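Local coordinates for amphoterin-induced protein 1 (Mus musculus, PDB 2XOT) that promotes the growth and fasciculation of neurites and may mediate homophilic and heterophilic cell-cell interaction, its leucine-rich repeat region mediating homodimerisation, at residues 31-34 / 35-39; 77-81 / 82-86; 93-97 / 98-102; 141-145 / 146-150. All blocks are in the same frame, centred on the assembly; numbering follows the deposited sequence.

Contact 1 (31-34 / 35-39); sequences PNVP and QSLPS
V33 and L37 meet through single methyl groups that their first torsions carry across the bend between them: CG1 of V33 is turned opposite the backbone N (chi1 -176°), and L37 has CG opposite its own carbonyl carbon (chi1 -66°). The two side chains cross at about a right angle, with V33 CG1 at 3.8 Å from L37 CD1. The forked end of L37 also lies against the carbonyl oxygen of P34. Its branch carbon CG lies 3.5 Å from P34 O, and CD2 reaches back to the proline ring, 4.1 Å from P34 CB. Thus one leucine touches two successive residues, CD1 serving the valine and CD2 the proline. Between them the chain changes direction at S36, whose backbone angles are both positive (phi 59°, psi 60°), while the CB atoms of Q35 and S36 point away from residues 31-34. The segment belongs to the LRRNT cap, the cysteine-rich module that closes the N-terminal end of the leucine-rich repeat solenoid. P34 packs on P13, C16 and L46, V33 on W58, and L37 on L23 of strand 22-24. A serine in place of L37 would probably open a gap beside V33 CG1 and P34 CB and strip L23 of an apolar neighbour. The side chains meet by van der Waals contact, without a hydrogen bond between the segments; this proline-rich loop thus presents methyl groups and a proline ring that meet both cap residues and L46 and W58 of LRR 1.

Contact 2 (77-81 / 82-86); sequences NFISS and EAFVP
Residues S80 to A83 form a type I beta turn closed by A83 N donating to S80 O at 3.1 Å, and a second type I turn from E82 to V85 follows directly. The S80 side chain adds another grip. Its hydroxyl, held opposite the backbone N (chi1 157°), swings over the turn so that OG accepts from E82 N at 2.8 Å in a nearly straight bond (162°). S80 thus engages two successive backbone amides, one through its carbonyl oxygen and one through its hydroxyl, an ST turn overlapping the beta turn. Without the hydroxyl, as with an alanine here, E82 N would probably lose this acceptor and the first turn would have less to fix its shape. The stretch belongs to LRR 2, on the side of the solenoid away from the main sheet, where strand 78-79 pairs in parallel with 53-54 of the preceding coil. Apolar contact lies on the inner side: I79 CG2 touches both A83 CB, at 3.8 Å, and the ring of F84, at 3.8 Å from CE2, approaching the ring obliquely. F84 continues onto L111, farther along the repeats. A water accepts from F84 N at 2.8 Å, while A83 O receives the indole N-H of W58.

Contact 3 (93-97 / 98-102); sequences LDLSS and NHLHT
L95 and L100 touch across the bend that leads out of strand 92-94 in LRR 3, the turn that carries the conserved asparagine position of the leucine-rich repeat. The apolar part is one meeting of carbons: L100 CD1 stands 4.1 Å from L95 CB. L100 points its CB toward residues 93-97, and with CG opposite the carbonyl carbon (chi1 -65°) its branched end comes to rest beside the base of the L95 side chain. N98 lies in the fold of the same bend, its CB 3.6 Å from L95 O, and its side chain also packs on N74, L76 and N122, so that asparagines of successive repeats line up along the solenoid. The backbone of the loop is tied to the next repeat by N122, whose ND2 donates to L95 O while its OD1 accepts from L100 N; one amide thus spans both ends of the bend. Farther out, L95 also packs on I79 of the preceding repeat. S97, at positive phi (57°), holds its hydroxyl in a hydrogen bond with N121 OD1. Just ahead of the bend an Asx turn fixes the end of the strand: D94 OD1 accepts from S96 N at 3.0 Å, met nearly along its C-O axis. D94 has CG opposite its backbone N (chi1 -169°), which brings the carboxylate round to S96, two residues on. The same oxygen takes a second donor on its syn lone pair, S96 OG, at a short 2.5 Å.

Contact 4 (141-145 / 146-150); sequences LYLSQ and NQISR
L143 and I148 supply the apolar side of this bend in LRR 5. I148 has CG1 opposite its carbonyl carbon (chi1 -56°) and an extended end (chi2 171°), which sends CD1 back over residues 141-145 to within 4.2 Å of L143 CB. The same methyl lies 4.1 Å from L143 O, so an aliphatic end rests against both the side chain and the carbonyl of the leucine.

The polar side is made by asparagines of the repeat. N146 fits into the hollow of the turn, its CB 3.7 Å from L143 O, and packs on N122 and I124 of the preceding repeat. From the following repeat, N173 donates through ND2 to L143 O and accepts at OD1 from I148 N, with a further weak bond from N146 N. One amide thereby ties the two limbs of the bend together. Q145, at positive phi (51°), turns the chain, its CB directed away from residues 146-150.

Contact with the second subunit comes on the strand side. The hydroxyl of Y142 bonds to N21 OD1 of the second subunit, and S144 packs on A19 and Q145 on C18 of that subunit, in keeping with dimerisation through the repeat region. Strand 140-142 itself lies between 116-118 and 167-169, parallel to both, with L141 packed on L117 and L168 and bonded through its backbone to L167 and D169.

Overall arrangement
All four contacts are local bends, strung in order along the solenoid from its N-terminal cap to LRR 5. Contacts 3 and 4 are buried equivalents that leave strands 92-94 and 140-142, in one sheet with 116-118 between them, centres about 11 Å apart; each combines an aliphatic pair with a turn carrying the consensus asparagine, though contact 4 also borders the second subunit. Contact 2 is mainly buried but lies farther round its coil, after strand 78-79, where backbone and serine hydrogen bonds dominate; it touches contact 3 through I79 CD1 and L100 CD2, 3.5 Å apart. Contact 1, partly buried and without hydrogen bonds between its segments, belongs to the cap.

Contact 1 (31-34 / 35-39)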
loop_
_atom_site.group_PDB
_atom_site.type_symbol
_atom_site.label_atom_id
_atom_site.label_comp_id
_atom_site.label_asym_id
_atom_site.label_seq_id
_atom_site.Cartn_x
_atom_site.Cartn_y
_atom_site.Cartn_z
ATOM N N PRO B 31 17.926 -4.645 -23.243
ATOM C CA PRO B 31 18.041 -3.308 -23.786
ATOM C C PRO B 31 16.691 -2.715 -24.192
ATOM O O PRO B 31 16.600 -1.522 -24.431
ATOM C CB PRO B 31 18.935 -3.529 -24.999
ATOM C CG PRO B 31 18.522 -4.819 -25.510
ATOM C CD PRO B 31 18.110 -5.651 -24.302
ATOM N N ASN B 32 15.655 -3.538 -24.275
ATOM C CA ASN B 32 14.304 -3.067 -24.575
ATOM C C ASN B 32 13.325 -3.795 -23.686
ATOM O O ASN B 32 13.658 -4.842 -23.142
ATOM C CB ASN B 32 13.934 -3.376 -26.021
ATOM C CG ASN B 32 14.901 -2.744 -27.027
ATOM O OD1 ASN B 32 14.863 -1.531 -27.260
ATOM N ND2 ASN B 32 15.761 -3.570 -27.634
ATOM N N VAL B 33 12.109 -3.265 -23.568
ATOM C CA VAL B 33 11.067 -3.900 -22.753
ATOM C C VAL B 33 10.582 -5.170 -23.457
ATOM O O VAL B 33 10.376 -5.146 -24.674
ATOM C CB VAL B 33 9.842 -2.975 -22.565
ATOM C CG1 VAL B 33 8.827 -3.624 -21.632
ATOM C CG2 VAL B 33 10.244 -1.579 -22.032
ATOM N N PRO B 34 10.386 -6.283 -22.714
ATOM C CA PRO B 34 9.760 -7.471 -23.295
ATOM C C PRO B 34 8.496 -7.210 -24.115
ATOM O O PRO B 34 7.602 -6.462 -23.682
ATOM C CB PRO B 34 9.421 -8.306 -22.062
ATOM C CG PRO B 34 10.537 -8.020 -21.137
ATOM C CD PRO B 34 10.779 -6.534 -21.315
ATOM N N GLN B 35 8.423 -7.837 -25.291
ATOM C CA GLN B 35 7.249 -7.733 -26.170
ATOM C C GLN B 35 6.010 -8.427 -25.600
ATOM O O GLN B 35 6.121 -9.411 -24.882
ATOM C CB GLN B 35 7.573 -8.357 -27.533
ATOM C CG GLN B 35 8.493 -7.513 -28.417
ATOM C CD GLN B 35 8.566 -8.043 -29.859
ATOM O OE1 GLN B 35 9.538 -8.720 -30.238
ATOM N NE2 GLN B 35 7.529 -7.747 -30.660
ATOM N N SER B 36 4.832 -7.926 -25.963
ATOM C CA SER B 36 3.556 -8.579 -25.666
ATOM C C SER B 36 3.363 -8.776 -24.166
ATOM O O SER B 36 3.216 -9.902 -23.668
ATOM C CB SER B 36 3.408 -9.913 -26.440
ATOM O OG SER B 36 3.088 -9.671 -27.810
ATOM N N LEU B 37 3.359 -7.654 -23.455
ATOM C CA LEU B 37 3.106 -7.648 -22.013
ATOM C C LEU B 37 1.627 -7.926 -21.750
ATOM O O LEU B 37 0.767 -7.243 -22.292
ATOM C CB LEU B 37 3.510 -6.311 -21.411
ATOM C CG LEU B 37 5.004 -5.972 -21.452
ATOM C CD1 LEU B 37 5.214 -4.497 -21.070
ATOM C CD2 LEU B 37 5.833 -6.933 -20.561
ATOM N N PRO B 38 1.319 -8.943 -20.920
ATOM C CA PRO B 38 -0.080 -9.322 -20.738
ATOM C C PRO B 38 -0.912 -8.267 -20.018
ATOM O O PRO B 38 -0.423 -7.574 -19.127
ATOM C CB PRO B 38 -0.013 -10.624 -19.932
ATOM C CG PRO B 38 1.412 -10.943 -19.754
ATOM C CD PRO B 38 2.247 -9.803 -20.168
ATOM N N SER B 39 -2.171 -8.142 -20.404
ATOM C CA SER B 39 -3.019 -7.094 -19.841
ATOM C C SER B 39 -3.386 -7.320 -18.377
ATOM O O SER B 39 -3.769 -6.375 -17.689
ATOM C CB SER B 39 -4.296 -6.963 -20.662
ATOM O OG SER B 39 -4.781 -8.243 -20.953
#

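Contact 2 (77-81 / 82-86)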
loop_
_atom_site.group_PDB
_atom_site.type_symbol
_atom_site.label_atom_id
_atom_site.label_comp_id
_atom_site.label_asym_id
_atom_site.label_seq_id
_atom_site.Cartn_x
_atom_site.Cartn_y
_atom_site.Cartn_z
ATOM N N ASN B 77 17.814 7.548 -19.991
ATOM C CA ASN B 77 18.054 8.986 -20.164
ATOM C C ASN B 77 16.943 9.708 -20.935
ATOM O O ASN B 77 17.046 10.896 -21.208
ATOM C CB ASN B 77 19.405 9.216 -20.807
ATOM C CG ASN B 77 19.534 8.536 -22.129
ATOM O OD1 ASN B 77 18.573 8.422 -22.874
ATOM N ND2 ASN B 77 20.723 8.067 -22.425
ATOM N N PHE B 78 15.866 9.000 -21.263
ATOM C CA PHE B 78 14.789 9.591 -22.036
ATOM C C PHE B 78 13.451 8.935 -21.722
ATOM O O PHE B 78 13.372 7.723 -21.678
ATOM C CB PHE B 78 15.083 9.476 -23.533
ATOM C CG PHE B 78 13.880 9.731 -24.381
ATOM C CD1 PHE B 78 13.519 11.029 -24.709
ATOM C CD2 PHE B 78 13.068 8.688 -24.789
ATOM C CE1 PHE B 78 12.384 11.285 -25.457
ATOM C CE2 PHE B 78 11.925 8.938 -25.536
ATOM C CZ PHE B 78 11.592 10.241 -25.874
ATOM N N ILE B 79 12.409 9.742 -21.495
ATOM C CA ILE B 79 11.049 9.239 -21.269
ATOM C C ILE B 79 10.126 10.005 -22.170
ATOM O O ILE B 79 10.125 11.237 -22.150
ATOM C CB ILE B 79 10.575 9.461 -19.803
ATOM C CG1 ILE B 79 11.502 8.743 -18.819
ATOM C CG2 ILE B 79 9.140 8.966 -19.605
ATOM C CD1 ILE B 79 11.420 9.276 -17.438
ATOM N N SER B 80 9.339 9.289 -22.955
ATOM C CA SER B 80 8.427 9.909 -23.909
ATOM C C SER B 80 7.328 10.712 -23.222
ATOM O O SER B 80 6.872 10.366 -22.122
ATOM C CB SER B 80 7.797 8.846 -24.822
ATOM O OG SER B 80 6.572 9.305 -25.382
ATOM N N SER B 81 6.874 11.767 -23.895
ATOM C CA SER B 81 5.753 12.576 -23.411
ATOM C C SER B 81 4.433 11.803 -23.459
ATOM O O SER B 81 3.396 12.305 -23.017
ATOM C CB SER B 81 5.647 13.852 -24.247
ATOM O OG SER B 81 5.753 13.533 -25.630
ATOM N N GLU B 82 4.471 10.584 -23.992
ATOM C CA GLU B 82 3.291 9.724 -24.049
ATOM C C GLU B 82 3.519 8.377 -23.364
ATOM O O GLU B 82 2.724 7.472 -23.529
ATOM C CB GLU B 82 2.937 9.438 -25.505
ATOM C CG GLU B 82 3.014 10.650 -26.428
ATOM C CD GLU B 82 1.959 11.679 -26.128
ATOM O OE1 GLU B 82 0.789 11.280 -25.919
ATOM O OE2 GLU B 82 2.293 12.891 -26.120
ATOM N N ALA B 83 4.602 8.243 -22.611
ATOM C CA ALA B 83 5.007 6.955 -22.057
ATOM C C ALA B 83 4.005 6.397 -21.039
ATOM O O ALA B 83 3.943 5.194 -20.830
ATOM C CB ALA B 83 6.370 7.069 -21.432
ATOM N N PHE B 84 3.218 7.266 -20.425
ATOM C CA PHE B 84 2.343 6.860 -19.330
ATOM C C PHE B 84 0.872 6.837 -19.719
ATOM O O PHE B 84 -0.001 6.576 -18.890
ATOM C CB PHE B 84 2.616 7.755 -18.134
ATOM C CG PHE B 84 4.053 7.717 -17.684
ATOM C CD1 PHE B 84 4.644 6.527 -17.307
ATOM C CD2 PHE B 84 4.824 8.863 -17.661
ATOM C CE1 PHE B 84 5.957 6.487 -16.889
ATOM C CE2 PHE B 84 6.150 8.821 -17.253
ATOM C CZ PHE B 84 6.711 7.629 -16.869
ATOM N N VAL B 85 0.593 7.059 -21.006
ATOM C CA VAL B 85 -0.764 6.861 -21.532
ATOM C C VAL B 85 -1.333 5.428 -21.331
ATOM O O VAL B 85 -2.524 5.293 -20.995
ATOM C CB VAL B 85 -0.837 7.256 -23.027
ATOM C CG1 VAL B 85 -2.147 6.812 -23.646
ATOM C CG2 VAL B 85 -0.649 8.766 -23.178
ATOM N N PRO B 86 -0.500 4.366 -21.515
ATOM C CA PRO B 86 -0.986 2.998 -21.334
ATOM C C PRO B 86 -1.162 2.502 -19.895
ATOM O O PRO B 86 -1.777 1.430 -19.707
ATOM C CB PRO B 86 0.089 2.134 -22.019
ATOM C CG PRO B 86 1.240 2.998 -22.230
ATOM C CD PRO B 86 0.926 4.389 -21.873
HETATM O O HOH W 1 2.849 10.001 -20.914
#

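Contact 3 (93-97 / 98-102)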
loop_
_atom_site.group_PDB
_atom_site.type_symbol
_atom_site.label_atom_id
_atom_site.label_comp_id
_atom_site.label_asym_id
_atom_site.label_seq_id
_atom_site.Cartn_x
_atom_site.Cartn_y
_atom_site.Cartn_z
ATOM N N LEU B 93 5.771 4.163 -8.912
ATOM C CA LEU B 93 6.704 4.216 -10.057
ATOM C C LEU B 93 8.122 4.422 -9.545
ATOM O O LEU B 93 8.414 5.445 -8.949
ATOM C CB LEU B 93 6.318 5.345 -11.038
ATOM C CG LEU B 93 7.239 5.628 -12.250
ATOM C CD1 LEU B 93 7.409 4.402 -13.171
ATOM C CD2 LEU B 93 6.692 6.817 -13.075
ATOM N N ASP B 94 9.007 3.463 -9.794
ATOM C CA ASP B 94 10.427 3.573 -9.396
ATOM C C ASP B 94 11.333 3.835 -10.621
ATOM O O ASP B 94 11.519 2.948 -11.473
ATOM C CB ASP B 94 10.842 2.294 -8.680
ATOM C CG ASP B 94 12.191 2.403 -8.004
ATOM O OD1 ASP B 94 12.887 3.430 -8.181
ATOM O OD2 ASP B 94 12.564 1.428 -7.292
ATOM N N LEU B 95 11.875 5.054 -10.680
ATOM C CA LEU B 95 12.805 5.512 -11.726
ATOM C C LEU B 95 14.151 5.875 -11.119
ATOM O O LEU B 95 14.945 6.588 -11.729
ATOM C CB LEU B 95 12.197 6.713 -12.455
ATOM C CG LEU B 95 11.131 6.335 -13.511
ATOM C CD1 LEU B 95 10.355 7.583 -14.018
ATOM C CD2 LEU B 95 11.742 5.582 -14.709
ATOM N N SER B 96 14.404 5.367 -9.910
ATOM C CA SER B 96 15.629 5.638 -9.185
ATOM C C SER B 96 16.794 4.916 -9.839
ATOM O O SER B 96 16.598 3.918 -10.504
ATOM C CB SER B 96 15.512 5.183 -7.721
ATOM O OG SER B 96 15.344 3.768 -7.616
ATOM N N SER B 97 17.998 5.430 -9.621
ATOM C CA SER B 97 19.250 4.819 -10.109
ATOM C C SER B 97 19.222 4.634 -11.629
ATOM O O SER B 97 19.381 3.531 -12.149
ATOM C CB SER B 97 19.568 3.525 -9.378
ATOM O OG SER B 97 19.767 3.765 -7.991
ATOM N N ASN B 98 18.986 5.748 -12.306
ATOM C CA ASN B 98 18.939 5.818 -13.787
ATOM C C ASN B 98 19.792 7.011 -14.248
ATOM O O ASN B 98 20.553 7.558 -13.459
ATOM C CB ASN B 98 17.486 5.934 -14.264
ATOM C CG ASN B 98 16.836 4.582 -14.484
ATOM O OD1 ASN B 98 15.886 4.200 -13.787
ATOM N ND2 ASN B 98 17.340 3.849 -15.462
ATOM N N HIS B 99 19.689 7.411 -15.511
ATOM C CA HIS B 99 20.488 8.530 -16.015
ATOM C C HIS B 99 19.597 9.702 -16.402
ATOM O O HIS B 99 19.866 10.382 -17.398
ATOM C CB HIS B 99 21.323 8.095 -17.231
ATOM C CG HIS B 99 22.322 7.016 -16.938
ATOM N ND1 HIS B 99 22.881 6.230 -17.926
ATOM C CD2 HIS B 99 22.841 6.571 -15.769
ATOM C CE1 HIS B 99 23.714 5.363 -17.381
ATOM N NE2 HIS B 99 23.716 5.554 -16.074
ATOM N N LEU B 100 18.531 9.944 -15.640
ATOM C CA LEU B 100 17.579 10.998 -16.017
ATOM C C LEU B 100 18.165 12.357 -15.680
ATOM O O LEU B 100 18.685 12.571 -14.585
ATOM C CB LEU B 100 16.216 10.824 -15.349
ATOM C CG LEU B 100 15.414 9.590 -15.728
ATOM C CD1 LEU B 100 14.295 9.375 -14.711
ATOM C CD2 LEU B 100 14.851 9.713 -17.132
ATOM N N HIS B 101 18.067 13.274 -16.636
ATOM C CA HIS B 101 18.752 14.567 -16.555
ATOM C C HIS B 101 17.792 15.734 -16.482
ATOM O O HIS B 101 18.087 16.757 -15.867
ATOM C CB HIS B 101 19.706 14.730 -17.742
ATOM C CG HIS B 101 20.479 16.006 -17.712
ATOM N ND1 HIS B 101 21.275 16.367 -16.644
ATOM C CD2 HIS B 101 20.584 17.004 -18.619
ATOM C CE1 HIS B 101 21.834 17.537 -16.895
ATOM N NE2 HIS B 101 21.435 17.944 -18.089
ATOM N N THR B 102 16.633 15.605 -17.101
ATOM C CA THR B 102 15.622 16.646 -16.968
ATOM C C THR B 102 14.214 16.098 -16.782
ATOM O O THR B 102 13.890 15.002 -17.223
ATOM C CB THR B 102 15.712 17.714 -18.132
ATOM O OG1 THR B 102 14.452 18.397 -18.278
ATOM C CG2 THR B 102 16.138 17.090 -19.463
#

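Contact 4 (141-145 / 146-150)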
loop_
_atom_site.group_PDB
_atom_site.type_symbol
_atom_site.label_atom_id
_atom_site.label_comp_id
_atom_site.label_asym_id
_atom_site.label_seq_id
_atom_site.Cartn_x
_atom_site.Cartn_y
_atom_site.Cartn_z
ATOM N N LEU B 141 7.465 12.027 -2.978
ATOM C CA LEU B 141 8.387 12.259 -4.089
ATOM C C LEU B 141 9.840 12.249 -3.609
ATOM O O LEU B 141 10.278 13.153 -2.878
ATOM C CB LEU B 141 8.065 13.592 -4.756
ATOM C CG LEU B 141 8.925 14.112 -5.906
ATOM C CD1 LEU B 141 8.972 13.110 -7.099
ATOM C CD2 LEU B 141 8.394 15.520 -6.329
ATOM N N TYR B 142 10.593 11.247 -4.068
ATOM C CA TYR B 142 11.980 11.039 -3.631
ATOM C C TYR B 142 12.934 11.509 -4.733
ATOM O O TYR B 142 12.950 10.950 -5.814
ATOM C CB TYR B 142 12.236 9.571 -3.340
ATOM C CG TYR B 142 11.556 8.987 -2.095
ATOM C CD1 TYR B 142 12.272 8.786 -0.921
ATOM C CD2 TYR B 142 10.230 8.590 -2.114
ATOM C CE1 TYR B 142 11.680 8.227 0.201
ATOM C CE2 TYR B 142 9.620 8.016 -0.983
ATOM C CZ TYR B 142 10.346 7.870 0.169
ATOM O OH TYR B 142 9.785 7.304 1.290
ATOM N N LEU B 143 13.720 12.531 -4.422
ATOM C CA LEU B 143 14.607 13.209 -5.353
ATOM C C LEU B 143 16.023 13.320 -4.797
ATOM O O LEU B 143 16.835 14.118 -5.286
ATOM C CB LEU B 143 14.040 14.605 -5.653
ATOM C CG LEU B 143 12.959 14.651 -6.744
ATOM C CD1 LEU B 143 12.105 15.935 -6.636
ATOM C CD2 LEU B 143 13.623 14.531 -8.147
ATOM N N SER B 144 16.337 12.513 -3.794
ATOM C CA SER B 144 17.670 12.546 -3.182
ATOM C C SER B 144 18.722 12.044 -4.165
ATOM O O SER B 144 18.394 11.392 -5.143
ATOM C CB SER B 144 17.704 11.701 -1.914
ATOM O OG SER B 144 17.556 10.338 -2.252
ATOM N N GLN B 145 19.980 12.358 -3.885
ATOM C CA GLN B 145 21.124 12.027 -4.748
ATOM C C GLN B 145 20.897 12.455 -6.181
ATOM O O GLN B 145 21.022 11.648 -7.104
ATOM C CB GLN B 145 21.487 10.538 -4.695
ATOM C CG GLN B 145 20.927 9.746 -3.501
ATOM C CD GLN B 145 21.825 9.753 -2.334
ATOM O OE1 GLN B 145 23.021 9.947 -2.487
ATOM N NE2 GLN B 145 21.267 9.530 -1.137
ATOM N N ASN B 146 20.547 13.725 -6.364
ATOM C CA ASN B 146 20.607 14.376 -7.674
ATOM C C ASN B 146 21.557 15.590 -7.589
ATOM O O ASN B 146 22.343 15.667 -6.666
ATOM C CB ASN B 146 19.200 14.746 -8.132
ATOM C CG ASN B 146 18.418 13.541 -8.601
ATOM O OD1 ASN B 146 17.569 12.995 -7.877
ATOM N ND2 ASN B 146 18.691 13.120 -9.822
ATOM N N GLN B 147 21.529 16.515 -8.547
ATOM C CA GLN B 147 22.396 17.697 -8.492
ATOM C C GLN B 147 21.552 18.975 -8.444
ATOM O O GLN B 147 21.890 19.978 -9.076
ATOM C CB GLN B 147 23.324 17.733 -9.712
ATOM C CG GLN B 147 24.235 16.519 -9.852
ATOM C CD GLN B 147 25.413 16.566 -8.889
ATOM O OE1 GLN B 147 25.426 15.860 -7.877
ATOM N NE2 GLN B 147 26.402 17.411 -9.186
ATOM N N ILE B 148 20.468 18.928 -7.675
ATOM C CA ILE B 148 19.505 20.014 -7.601
ATOM C C ILE B 148 20.036 21.148 -6.722
ATOM O O ILE B 148 20.410 20.910 -5.589
ATOM C CB ILE B 148 18.127 19.509 -7.070
ATOM C CG1 ILE B 148 17.592 18.353 -7.943
ATOM C CG2 ILE B 148 17.117 20.646 -7.031
ATOM C CD1 ILE B 148 16.347 17.644 -7.392
ATOM N N SER B 149 20.046 22.374 -7.264
ATOM C CA SER B 149 20.577 23.573 -6.586
ATOM C C SER B 149 19.497 24.598 -6.200
ATOM O O SER B 149 19.712 25.387 -5.252
ATOM C CB SER B 149 21.681 24.240 -7.442
ATOM O OG SER B 149 21.118 24.908 -8.565
ATOM N N ARG B 150 18.344 24.583 -6.889
ATOM C CA ARG B 150 17.186 25.396 -6.494
ATOM C C ARG B 150 16.066 24.586 -5.844
ATOM O O ARG B 150 15.504 23.653 -6.444
ATOM C CB ARG B 150 16.579 26.166 -7.673
ATOM C CG ARG B 150 15.606 27.238 -7.181
ATOM C CD ARG B 150 14.801 27.928 -8.274
ATOM N NE ARG B 150 13.610 27.164 -8.574
ATOM C CZ ARG B 150 12.393 27.417 -8.103
ATOM N NH1 ARG B 150 12.134 28.424 -7.286
ATOM N NH2 ARG B 150 11.421 26.636 -8.479
#